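Local coordinates for protein serine protease p27 (Human astrovirus 1, PDB 2W5E) that probably cleaves the viral non-structural polyprotein into its functional products, as a chymotrypsin-like serine protease with a catalytic triad, at residues C91-A96 against V104-A109; L116-R121 against G150-I155; L83-D88 against Y135-A140. One frame throughout, in Å; residues are numbered along the deposited sequence.

Interaction 1: residues C91-A96 against V104-A109. With CD (cadmium ion), chain G.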
ATOM      1  N   CYS A  91     -19.961   7.194  17.502  1.00 30.59           N
ATOM      2  CA  CYS A  91     -18.628   7.744  17.791  1.00 29.43           C
ATOM      3  C   CYS A  91     -17.897   8.319  16.567  1.00 27.99           C
ATOM      4  O   CYS A  91     -18.189   7.958  15.422  1.00 27.36           O
ATOM      5  CB  CYS A  91     -17.747   6.772  18.588  1.00 29.43           C
ATOM      6  SG  CYS A  91     -17.430   5.154  17.849  1.00 31.16           S
ATOM      7  N   VAL A  92     -16.959   9.229  16.835  1.00 26.60           N
ATOM      8  CA  VAL A  92     -16.337  10.051  15.791  1.00 25.26           C
ATOM      9  C   VAL A  92     -14.842  10.230  16.007  1.00 24.56           C
ATOM     10  O   VAL A  92     -14.340  10.018  17.109  1.00 24.41           O
ATOM     11  CB  VAL A  92     -16.985  11.472  15.703  1.00 25.31           C
ATOM     12  CG1 VAL A  92     -18.460  11.385  15.329  1.00 25.17           C
ATOM     13  CG2 VAL A  92     -16.789  12.253  17.001  1.00 24.46           C
ATOM     14  N   THR A  93     -14.148  10.603  14.933  1.00 24.02           N
ATOM     15  CA  THR A  93     -12.792  11.138  14.990  1.00 23.49           C
ATOM     16  C   THR A  93     -12.880  12.546  14.384  1.00 23.54           C
ATOM     17  O   THR A  93     -13.397  12.718  13.280  1.00 23.55           O
ATOM     18  CB  THR A  93     -11.789  10.282  14.163  1.00 23.36           C
ATOM     19  OG1 THR A  93     -11.787   8.927  14.637  1.00 23.02           O
ATOM     20  CG2 THR A  93     -10.364  10.845  14.266  1.00 22.92           C
ATOM     21  N   VAL A  94     -12.413  13.547  15.122  1.00 23.87           N
ATOM     22  CA  VAL A  94     -12.384  14.924  14.615  1.00 24.19           C
ATOM     23  C   VAL A  94     -10.936  15.347  14.374  1.00 24.27           C
ATOM     24  O   VAL A  94     -10.099  15.221  15.266  1.00 23.86           O
ATOM     25  CB  VAL A  94     -13.086  15.924  15.582  1.00 24.45           C
ATOM     26  CG1 VAL A  94     -13.258  17.295  14.916  1.00 24.28           C
ATOM     27  CG2 VAL A  94     -14.432  15.389  16.033  1.00 24.76           C
ATOM     28  N   MET A  95     -10.651  15.836  13.163  1.00 24.64           N
ATOM     29  CA  MET A  95      -9.302  16.280  12.783  1.00 25.22           C
ATOM     30  C   MET A  95      -9.349  17.742  12.379  1.00 24.83           C
ATOM     31  O   MET A  95     -10.125  18.112  11.497  1.00 24.67           O
ATOM     32  CB  MET A  95      -8.772  15.512  11.571  1.00 25.14           C
ATOM     33  CG  MET A  95      -8.813  14.001  11.621  1.00 26.78           C
ATOM     34  SD  MET A  95      -8.009  13.364  10.131  1.00 26.50           S
ATOM     35  CE  MET A  95      -9.162  13.796   8.835  1.00 26.24           C
ATOM     36  N   ALA A  96      -8.504  18.558  13.001  1.00 25.00           N
ATOM     37  CA  ALA A  96      -8.506  20.000  12.772  1.00 25.30           C
ATOM     38  C   ALA A  96      -7.106  20.592  12.833  1.00 25.63           C
ATOM     39  O   ALA A  96      -6.211  20.038  13.484  1.00 25.43           O
ATOM     40  CB  ALA A  96      -9.406  20.689  13.795  1.00 25.41           C
ATOM     41  N   VAL A 104      -6.057  15.898  16.628  1.00 24.34           N
ATOM     42  CA  VAL A 104      -6.959  14.791  16.301  1.00 24.46           C
ATOM     43  C   VAL A 104      -7.445  14.124  17.589  1.00 24.74           C
ATOM     44  O   VAL A 104      -6.638  13.780  18.464  1.00 24.51           O
ATOM     45  CB  VAL A 104      -6.274  13.734  15.393  1.00 24.44           C
ATOM     46  CG1 VAL A 104      -7.175  12.507  15.200  1.00 24.35           C
ATOM     47  CG2 VAL A 104      -5.891  14.338  14.044  1.00 23.62           C
ATOM     48  N   SER A 105      -8.761  13.956  17.704  1.00 25.22           N
ATOM     49  CA  SER A 105      -9.337  13.270  18.858  1.00 26.13           C
ATOM     50  C   SER A 105     -10.614  12.500  18.531  1.00 26.33           C
ATOM     51  O   SER A 105     -11.347  12.843  17.596  1.00 26.52           O
ATOM     52  CB  SER A 105      -9.586  14.252  20.006  1.00 26.24           C
ATOM     53  OG  SER A 105     -10.504  15.251  19.609  1.00 28.15           O
ATOM     54  N   THR A 106     -10.857  11.446  19.308  1.00 26.51           N
ATOM     55  CA  THR A 106     -12.083  10.661  19.208  1.00 26.93           C
ATOM     56  C   THR A 106     -13.080  11.131  20.262  1.00 27.27           C
ATOM     57  O   THR A 106     -12.703  11.808  21.222  1.00 27.53           O
ATOM     58  CB  THR A 106     -11.818   9.157  19.429  1.00 27.03           C
ATOM     59  OG1 THR A 106     -11.196   8.969  20.706  1.00 26.61           O
ATOM     60  CG2 THR A 106     -10.922   8.591  18.333  1.00 26.47           C
ATOM     61  N   ALA A 107     -14.350  10.774  20.076  1.00 27.53           N
ATOM     62  CA  ALA A 107     -15.399  11.094  21.040  1.00 28.05           C
ATOM     63  C   ALA A 107     -16.672  10.322  20.751  1.00 28.47           C
ATOM     64  O   ALA A 107     -16.962   9.999  19.604  1.00 28.55           O
ATOM     65  CB  ALA A 107     -15.696  12.606  21.038  1.00 27.93           C
ATOM     66  N   ALA A 108     -17.442  10.036  21.796  1.00 29.31           N
ATOM     67  CA  ALA A 108     -18.828   9.638  21.619  1.00 30.15           C
ATOM     68  C   ALA A 108     -19.595  10.842  21.076  1.00 30.83           C
ATOM     69  O   ALA A 108     -19.282  11.988  21.413  1.00 30.77           O
ATOM     70  CB  ALA A 108     -19.426   9.167  22.940  1.00 30.15           C
ATOM     71  N   ALA A 109     -20.578  10.584  20.218  1.00 31.85           N
ATOM     72  CA  ALA A 109     -21.351  11.658  19.600  1.00 33.30           C
ATOM     73  C   ALA A 109     -22.857  11.399  19.640  1.00 34.63           C
ATOM     74  O   ALA A 109     -23.297  10.260  19.821  1.00 34.33           O
ATOM     75  CB  ALA A 109     -20.884  11.900  18.168  1.00 32.86           C
TER
HETATM   76 CD    CD G1587     -15.556   4.429  18.855  1.00 27.90          CD
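With chi1 at 58°, the side chain of Cys91 stands between its backbone N and carbonyl carbon, and this crowded position lifts SG off the sheet to meet a cadmium ion. Thr93 takes a different one, chi1 -58°: OG1 lies anti to the carbonyl carbon and CG2 anti to the backbone N. Both belong to a beta hairpin, strands 91-98 and 101-112, which opens the second barrel of this chymotrypsin-like fold. Two hydrogen-bonded pairs, Val92 with Ala107 and Val94 with Ser105, tie the strands. The straightest bond, Val94 N to Ser105 O (2.8 Å, 172°), arrives nearly along the C=O axis, whereas Ala107 N sits above the carbonyl plane of Val92.

On the face bearing Cys91, Thr93 CG2 crosses obliquely to Val104 CG1 at 3.7 Å, and Met95 runs alongside Val104, CG to CG2 3.8 Å, before bending away at chi3. Thr93 OG1 is hydrogen-bonded to His5 of the N-terminal histidine tag, and Thr106 OG1 to Leu102 N of a second subunit, whose strand pairs with Val104 and extends the sheet. The face bearing Val92, Val94 and Ala107 packs on Leu116, Tyr118 and Val131, toward the barrel interior, where branched valines fit beside small alanines: Val92 CG1 meets Ala109 CB at 3.8 Å. At the metal, tag residues His3 and His5 are among the ligands beside Cys91, whose SG is 2.2 Å from cadmium.

Interaction 2: residues L116-R121 against G150-I155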
ATOM      1  N   LEU A 116     -24.621  17.253  14.834  1.00 36.98           N
ATOM      2  CA  LEU A 116     -23.865  16.251  15.569  1.00 35.83           C
ATOM      3  C   LEU A 116     -23.122  16.945  16.710  1.00 35.26           C
ATOM      4  O   LEU A 116     -22.440  17.948  16.488  1.00 35.02           O
ATOM      5  CB  LEU A 116     -22.894  15.548  14.611  1.00 35.79           C
ATOM      6  CG  LEU A 116     -22.246  14.197  14.925  1.00 35.91           C
ATOM      7  CD1 LEU A 116     -23.279  13.114  15.203  1.00 35.57           C
ATOM      8  CD2 LEU A 116     -21.348  13.785  13.768  1.00 35.61           C
ATOM      9  N   SER A 117     -23.284  16.430  17.928  1.00 34.44           N
ATOM     10  CA  SER A 117     -22.593  16.958  19.107  1.00 33.71           C
ATOM     11  C   SER A 117     -21.615  15.942  19.667  1.00 32.97           C
ATOM     12  O   SER A 117     -21.888  14.745  19.663  1.00 32.82           O
ATOM     13  CB  SER A 117     -23.588  17.358  20.190  1.00 33.79           C
ATOM     14  OG  SER A 117     -24.413  18.409  19.732  1.00 35.39           O
ATOM     15  N   TYR A 118     -20.480  16.437  20.159  1.00 32.16           N
ATOM     16  CA  TYR A 118     -19.358  15.597  20.571  1.00 31.73           C
ATOM     17  C   TYR A 118     -18.402  16.422  21.414  1.00 32.11           C
ATOM     18  O   TYR A 118     -18.287  17.641  21.231  1.00 31.87           O
ATOM     19  CB  TYR A 118     -18.611  15.050  19.340  1.00 31.12           C
ATOM     20  CG  TYR A 118     -18.413  16.102  18.266  1.00 30.04           C
ATOM     21  CD1 TYR A 118     -17.271  16.900  18.243  1.00 29.06           C
ATOM     22  CD2 TYR A 118     -19.385  16.315  17.291  1.00 29.08           C
ATOM     23  CE1 TYR A 118     -17.103  17.880  17.272  1.00 28.67           C
ATOM     24  CE2 TYR A 118     -19.230  17.291  16.326  1.00 28.69           C
ATOM     25  CZ  TYR A 118     -18.084  18.069  16.324  1.00 29.16           C
ATOM     26  OH  TYR A 118     -17.928  19.032  15.363  1.00 29.68           O
ATOM     27  N   ALA A 119     -17.714  15.753  22.332  1.00 32.48           N
ATOM     28  CA  ALA A 119     -16.678  16.382  23.135  1.00 33.14           C
ATOM     29  C   ALA A 119     -15.496  16.778  22.248  1.00 33.77           C
ATOM     30  O   ALA A 119     -15.135  16.046  21.315  1.00 33.56           O
ATOM     31  CB  ALA A 119     -16.224  15.441  24.226  1.00 33.14           C
ATOM     32  N   VAL A 120     -14.916  17.943  22.533  1.00 34.51           N
ATOM     33  CA  VAL A 120     -13.727  18.419  21.816  1.00 35.42           C
ATOM     34  C   VAL A 120     -12.582  18.686  22.791  1.00 36.16           C
ATOM     35  O   VAL A 120     -12.811  18.921  23.976  1.00 36.15           O
ATOM     36  CB  VAL A 120     -14.010  19.670  20.923  1.00 35.31           C
ATOM     37  CG1 VAL A 120     -14.864  19.294  19.723  1.00 35.08           C
ATOM     38  CG2 VAL A 120     -14.656  20.808  21.722  1.00 34.98           C
ATOM     39  N   ARG A 121     -11.355  18.643  22.283  1.00 37.28           N
ATOM     40  CA  ARG A 121     -10.169  18.790  23.122  1.00 38.52           C
ATOM     41  C   ARG A 121      -9.695  20.239  23.265  1.00 39.40           C
ATOM     42  O   ARG A 121      -8.878  20.546  24.139  1.00 39.72           O
ATOM     43  CB  ARG A 121      -9.035  17.888  22.618  1.00 38.58           C
ATOM     44  CG  ARG A 121      -9.263  16.395  22.880  1.00 39.02           C
ATOM     45  CD  ARG A 121      -9.039  16.049  24.343  1.00 39.89           C
ATOM     46  NE  ARG A 121      -9.655  14.782  24.725  1.00 41.40           N
ATOM     47  CZ  ARG A 121      -9.654  14.288  25.962  1.00 41.92           C
ATOM     48  NH1 ARG A 121      -9.071  14.957  26.953  1.00 41.58           N
ATOM     49  NH2 ARG A 121     -10.241  13.121  26.211  1.00 42.48           N
ATOM     50  N   GLY A 150     -18.403  20.301  21.074  1.00 33.16           N
ATOM     51  CA  GLY A 150     -18.418  20.733  19.678  1.00 32.53           C
ATOM     52  C   GLY A 150     -19.724  20.406  18.982  1.00 32.28           C
ATOM     53  O   GLY A 150     -20.439  19.488  19.385  1.00 32.34           O
ATOM     54  N   GLY A 151     -20.034  21.167  17.936  1.00 31.88           N
ATOM     55  CA  GLY A 151     -21.226  20.948  17.119  1.00 31.78           C
ATOM     56  C   GLY A 151     -20.920  21.038  15.633  1.00 31.91           C
ATOM     57  O   GLY A 151     -20.209  21.939  15.189  1.00 31.67           O
ATOM     58  N   ALA A 152     -21.460  20.096  14.866  1.00 32.01           N
ATOM     59  CA  ALA A 152     -21.200  20.021  13.431  1.00 32.51           C
ATOM     60  C   ALA A 152     -22.491  19.835  12.650  1.00 32.85           C
ATOM     61  O   ALA A 152     -23.469  19.326  13.187  1.00 32.87           O
ATOM     62  CB  ALA A 152     -20.242  18.876  13.138  1.00 32.23           C
ATOM     63  N   VAL A 153     -22.494  20.263  11.389  1.00 33.57           N
ATOM     64  CA  VAL A 153     -23.620  20.006  10.490  1.00 34.52           C
ATOM     65  C   VAL A 153     -23.336  18.766   9.647  1.00 34.81           C
ATOM     66  O   VAL A 153     -22.309  18.693   8.965  1.00 34.57           O
ATOM     67  CB  VAL A 153     -23.936  21.216   9.564  1.00 34.52           C
ATOM     68  CG1 VAL A 153     -25.097  20.895   8.635  1.00 35.24           C
ATOM     69  CG2 VAL A 153     -24.270  22.454  10.388  1.00 35.42           C
ATOM     70  N   ILE A 154     -24.252  17.802   9.708  1.00 35.57           N
ATOM     71  CA  ILE A 154     -24.165  16.569   8.919  1.00 36.62           C
ATOM     72  C   ILE A 154     -24.151  16.860   7.414  1.00 37.16           C
ATOM     73  O   ILE A 154     -24.908  17.702   6.921  1.00 37.08           O
ATOM     74  CB  ILE A 154     -25.290  15.555   9.305  1.00 36.72           C
ATOM     75  CG1 ILE A 154     -24.916  14.799  10.581  1.00 37.33           C
ATOM     76  CG2 ILE A 154     -25.541  14.529   8.203  1.00 36.99           C
ATOM     77  CD1 ILE A 154     -25.599  15.302  11.826  1.00 38.50           C
ATOM     78  N   ILE A 155     -23.268  16.162   6.703  1.00 37.79           N
ATOM     79  CA  ILE A 155     -23.124  16.312   5.260  1.00 38.72           C
ATOM     80  C   ILE A 155     -23.544  15.025   4.543  1.00 39.47           C
ATOM     81  O   ILE A 155     -23.336  13.922   5.055  1.00 39.59           O
ATOM     82  CB  ILE A 155     -21.667  16.731   4.879  1.00 38.55           C
ATOM     83  CG1 ILE A 155     -21.577  17.161   3.406  1.00 38.95           C
ATOM     84  CG2 ILE A 155     -20.654  15.629   5.228  1.00 38.15           C
ATOM     85  CD1 ILE A 155     -20.216  17.736   2.990  1.00 38.84           C
TER
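Four backbone hydrogen bonds join strands 115-119 and 149-154 as antiparallel neighbours. Leu116 and Ala152 exchange two, both in the plane of the accepting carbonyl, and Leu116 N to Ala152 O is the straighter at 170°. Tyr118 and Gly150 exchange two more; Gly150 N reaches Tyr118 O at 2.7 Å, nearly along the C=O axis, while Tyr118 N lies above the carbonyl plane of Gly150. Between these pairs Ser117 faces Gly151, and Gly150 O also receives a CA-H contact from Ser117 CA.

The aromatic contact is made by Tyr118. Its CG occupies the crowded place between backbone N and carbonyl carbon (chi1 43°), folding the ring back across the neighbouring strand. Gly150 O then lies 3.8 Å above the ring plane, over its centre, and Ala152 CB meets the edge in plane, 3.2 Å from Tyr118 OH. Glycine suits position 150 because a CB would collide with both Tyr118 CE1 and Val120 CG1; alanine at 152 is small enough to fit against the ring. The buried hydroxyl is hydrogen-bonded to His142 ND1.

Apolar contacts finish the seam. The end of Ile154 turns back, setting CD1 3.9 Å from Leu116 CB, and Leu116 and Ala152 both reach Val131. Such inner-strand pairing, with side chains packed into the barrel, is typical of the C-terminal beta barrel of chymotrypsin-like proteases.

Interaction 3: residues L83-D88 against Y135-A140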
ATOM      1  N   LEU A  83     -17.366  10.105   1.823  1.00 35.79           N
ATOM      2  CA  LEU A  83     -18.536  10.136   2.692  1.00 37.41           C
ATOM      3  C   LEU A  83     -18.986   8.723   3.040  1.00 38.67           C
ATOM      4  O   LEU A  83     -18.698   7.774   2.305  1.00 38.56           O
ATOM      5  CB  LEU A  83     -19.675  10.928   2.048  1.00 37.46           C
ATOM      6  CG  LEU A  83     -19.704  12.423   2.381  1.00 37.63           C
ATOM      7  CD1 LEU A  83     -18.609  13.185   1.652  1.00 37.94           C
ATOM      8  CD2 LEU A  83     -21.056  12.989   2.032  1.00 37.80           C
ATOM      9  N   SER A  84     -19.679   8.586   4.166  1.00 40.23           N
ATOM     10  CA  SER A  84     -20.111   7.268   4.621  1.00 41.99           C
ATOM     11  C   SER A  84     -21.377   6.798   3.923  1.00 42.84           C
ATOM     12  O   SER A  84     -22.310   7.577   3.706  1.00 43.17           O
ATOM     13  CB  SER A  84     -20.318   7.238   6.133  1.00 41.99           C
ATOM     14  OG  SER A  84     -20.770   5.951   6.528  1.00 43.28           O
ATOM     15  N   LYS A  85     -21.395   5.511   3.584  1.00 44.08           N
ATOM     16  CA  LYS A  85     -22.564   4.869   2.993  1.00 44.97           C
ATOM     17  C   LYS A  85     -23.554   4.487   4.093  1.00 45.14           C
ATOM     18  O   LYS A  85     -24.753   4.763   3.982  1.00 45.57           O
ATOM     19  CB  LYS A  85     -22.157   3.622   2.199  1.00 45.07           C
ATOM     20  CG  LYS A  85     -20.898   3.780   1.345  1.00 45.87           C
ATOM     21  CD  LYS A  85     -20.745   2.620   0.362  1.00 45.81           C
ATOM     22  CE  LYS A  85     -19.378   2.627  -0.317  1.00 47.39           C
ATOM     23  NZ  LYS A  85     -18.308   2.070   0.573  1.00 47.81           N
ATOM     24  N   ASN A  86     -23.039   3.851   5.148  1.00 45.16           N
ATOM     25  CA  ASN A  86     -23.847   3.428   6.297  1.00 44.93           C
ATOM     26  C   ASN A  86     -23.329   4.077   7.584  1.00 44.26           C
ATOM     27  O   ASN A  86     -22.563   3.452   8.328  1.00 44.49           O
ATOM     28  CB  ASN A  86     -23.841   1.899   6.433  1.00 45.35           C
ATOM     29  CG  ASN A  86     -24.117   1.191   5.119  1.00 46.33           C
ATOM     30  OD1 ASN A  86     -25.193   1.341   4.526  1.00 47.98           O
ATOM     31  ND2 ASN A  86     -23.144   0.408   4.654  1.00 47.00           N
ATOM     32  N   PRO A  87     -23.740   5.334   7.845  1.00 43.39           N
ATOM     33  CA  PRO A  87     -23.179   6.161   8.920  1.00 42.66           C
ATOM     34  C   PRO A  87     -23.534   5.713  10.340  1.00 41.88           C
ATOM     35  O   PRO A  87     -24.712   5.657  10.704  1.00 41.91           O
ATOM     36  CB  PRO A  87     -23.772   7.552   8.644  1.00 42.59           C
ATOM     37  CG  PRO A  87     -24.352   7.480   7.263  1.00 43.06           C
ATOM     38  CD  PRO A  87     -24.777   6.064   7.098  1.00 43.43           C
ATOM     39  N   ASP A  88     -22.504   5.391  11.121  1.00 40.81           N
ATOM     40  CA  ASP A  88     -22.644   5.196  12.560  1.00 39.79           C
ATOM     41  C   ASP A  88     -22.246   6.494  13.275  1.00 39.01           C
ATOM     42  O   ASP A  88     -21.063   6.847  13.339  1.00 38.77           O
ATOM     43  CB  ASP A  88     -21.790   4.013  13.039  1.00 39.88           C
ATOM     44  CG  ASP A  88     -21.880   3.783  14.547  1.00 40.41           C
ATOM     45  OD1 ASP A  88     -22.799   4.330  15.195  1.00 41.21           O
ATOM     46  OD2 ASP A  88     -21.025   3.050  15.094  1.00 41.08           O
ATOM     47  N   TYR A 135     -14.220   4.707  10.813  1.00 27.14           N
ATOM     48  CA  TYR A 135     -13.483   4.231   9.645  1.00 27.87           C
ATOM     49  C   TYR A 135     -12.915   5.366   8.782  1.00 27.95           C
ATOM     50  O   TYR A 135     -12.438   5.133   7.668  1.00 27.56           O
ATOM     51  CB  TYR A 135     -14.378   3.313   8.809  1.00 28.33           C
ATOM     52  CG  TYR A 135     -14.702   1.992   9.477  1.00 29.46           C
ATOM     53  CD1 TYR A 135     -13.685   1.112   9.857  1.00 30.53           C
ATOM     54  CD2 TYR A 135     -16.022   1.607   9.706  1.00 30.38           C
ATOM     55  CE1 TYR A 135     -13.979  -0.114  10.463  1.00 30.85           C
ATOM     56  CE2 TYR A 135     -16.323   0.377  10.310  1.00 30.60           C
ATOM     57  CZ  TYR A 135     -15.297  -0.471  10.684  1.00 30.11           C
ATOM     58  OH  TYR A 135     -15.582  -1.687  11.279  1.00 31.36           O
ATOM     59  N   CYS A 136     -12.971   6.592   9.303  1.00 27.95           N
ATOM     60  CA  CYS A 136     -12.347   7.741   8.648  1.00 27.91           C
ATOM     61  C   CYS A 136     -13.116   8.353   7.490  1.00 28.08           C
ATOM     62  O   CYS A 136     -12.552   9.113   6.705  1.00 28.32           O
ATOM     63  N   ARG A 137     -14.404   8.036   7.391  1.00 28.47           N
ATOM     64  CA  ARG A 137     -15.290   8.649   6.400  1.00 29.00           C
ATOM     65  C   ARG A 137     -16.006   9.855   7.009  1.00 28.56           C
ATOM     66  O   ARG A 137     -16.472   9.785   8.145  1.00 28.22           O
ATOM     67  CB  ARG A 137     -16.322   7.630   5.897  1.00 29.36           C
ATOM     68  CG  ARG A 137     -15.745   6.255   5.556  1.00 32.09           C
ATOM     69  CD  ARG A 137     -14.964   6.267   4.260  1.00 36.16           C
ATOM     70  NE  ARG A 137     -15.852   6.116   3.115  1.00 40.08           N
ATOM     71  CZ  ARG A 137     -15.886   5.056   2.309  1.00 40.78           C
ATOM     72  NH1 ARG A 137     -15.063   4.029   2.499  1.00 41.82           N
ATOM     73  NH2 ARG A 137     -16.747   5.031   1.300  1.00 41.34           N
ATOM     74  N   VAL A 138     -16.099  10.948   6.252  1.00 28.57           N
ATOM     75  CA  VAL A 138     -16.691  12.201   6.752  1.00 28.62           C
ATOM     76  C   VAL A 138     -18.188  12.072   6.980  1.00 28.58           C
ATOM     77  O   VAL A 138     -18.927  11.653   6.087  1.00 28.84           O
ATOM     78  CB  VAL A 138     -16.471  13.404   5.789  1.00 28.84           C
ATOM     79  CG1 VAL A 138     -16.612  14.737   6.546  1.00 28.49           C
ATOM     80  CG2 VAL A 138     -15.135  13.326   5.149  1.00 29.50           C
ATOM     81  N   LEU A 139     -18.619  12.447   8.182  1.00 28.35           N
ATOM     82  CA  LEU A 139     -20.034  12.488   8.539  1.00 28.25           C
ATOM     83  C   LEU A 139     -20.570  13.918   8.559  1.00 28.01           C
ATOM     84  O   LEU A 139     -21.748  14.150   8.285  1.00 28.02           O
ATOM     85  CB  LEU A 139     -20.247  11.880   9.932  1.00 28.27           C
ATOM     86  CG  LEU A 139     -19.862  10.424  10.207  1.00 28.60           C
ATOM     87  CD1 LEU A 139     -19.953  10.147  11.696  1.00 28.27           C
ATOM     88  CD2 LEU A 139     -20.750   9.473   9.431  1.00 28.82           C
ATOM     89  N   ALA A 140     -19.701  14.865   8.908  1.00 27.66           N
ATOM     90  CA  ALA A 140     -20.126  16.228   9.220  1.00 27.32           C
ATOM     91  C   ALA A 140     -18.976  17.236   9.160  1.00 26.93           C
ATOM     92  O   ALA A 140     -17.810  16.859   9.104  1.00 26.19           O
ATOM     93  CB  ALA A 140     -20.789  16.264  10.601  1.00 27.27           C
TER
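The backbones meet at one bridge, Leu83 with Val138 (CA to CA 4.9 Å), where the loop 83-88, without regular structure, passes the strand 138-146. Arg137 carries the polar part. Its chain bends at chi2 (-74°) and chi3 (-84°), doubling back so that the edge of the guanidinium is presented to Leu83 O. NE makes a weak hydrogen bond to that oxygen, 3.4 Å long. Lys85, bent at chi4, crosses Arg137 obliquely, and its NZ comes to 3.4 Å from Arg137 NH2. These are two donors of like charge, so the approach is probably unfavourable, eased perhaps by the Leu83 carbonyl.

Beyond the guanidinium the contact is mainly van der Waals. Arg137 CB lies 4.0 Å from Ser84 CB, a small residue letting the chains come close. Leu139 starts away from the loop, but its branched end returns to it: CD2 touches Pro87 CB at 3.7 Å and Ser84 CB at 4.0 Å, while CD1 approaches Asp88 O at 3.8 Å. The rigid proline ring offers this leucine a compact apolar surface in a largely exposed loop. Asp88 directs OD1 to Ser90 OG.

Leu139 and Ala140 both face Val131 of strand 130-132 in a classic beta bulge. From the loop between strands 66-70 and 91-98, Leu83 reaches Ser28, and Val138 packs on Phe26, both of strand 21-28 in the first barrel.

How the interactions relate
All three contacts belong to the second antiparallel barrel or the loop leading into it. Interactions 1 and 2 follow in series along the chain, their centres about 8 Å apart, and adjoin through strands 101-112 and 115-119, where Ala109 CB lies 3.4 Å from Ser117 O. Interaction 3 encloses interaction 1 in sequence (centres about 12 Å apart) and crosses interaction 2 (centres about 14 Å apart); strands 138-146 and 149-154 connect these last two, with a probable hydrogen bond from Ile155 N to Leu139 O. Interactions 1 and 2 join strands within the barrel; interaction 3 fastens the interbarrel loop to it. Catalytic Ser127 lies about 10 Å from Val94 and about 9 Å from Tyr118, between side chains.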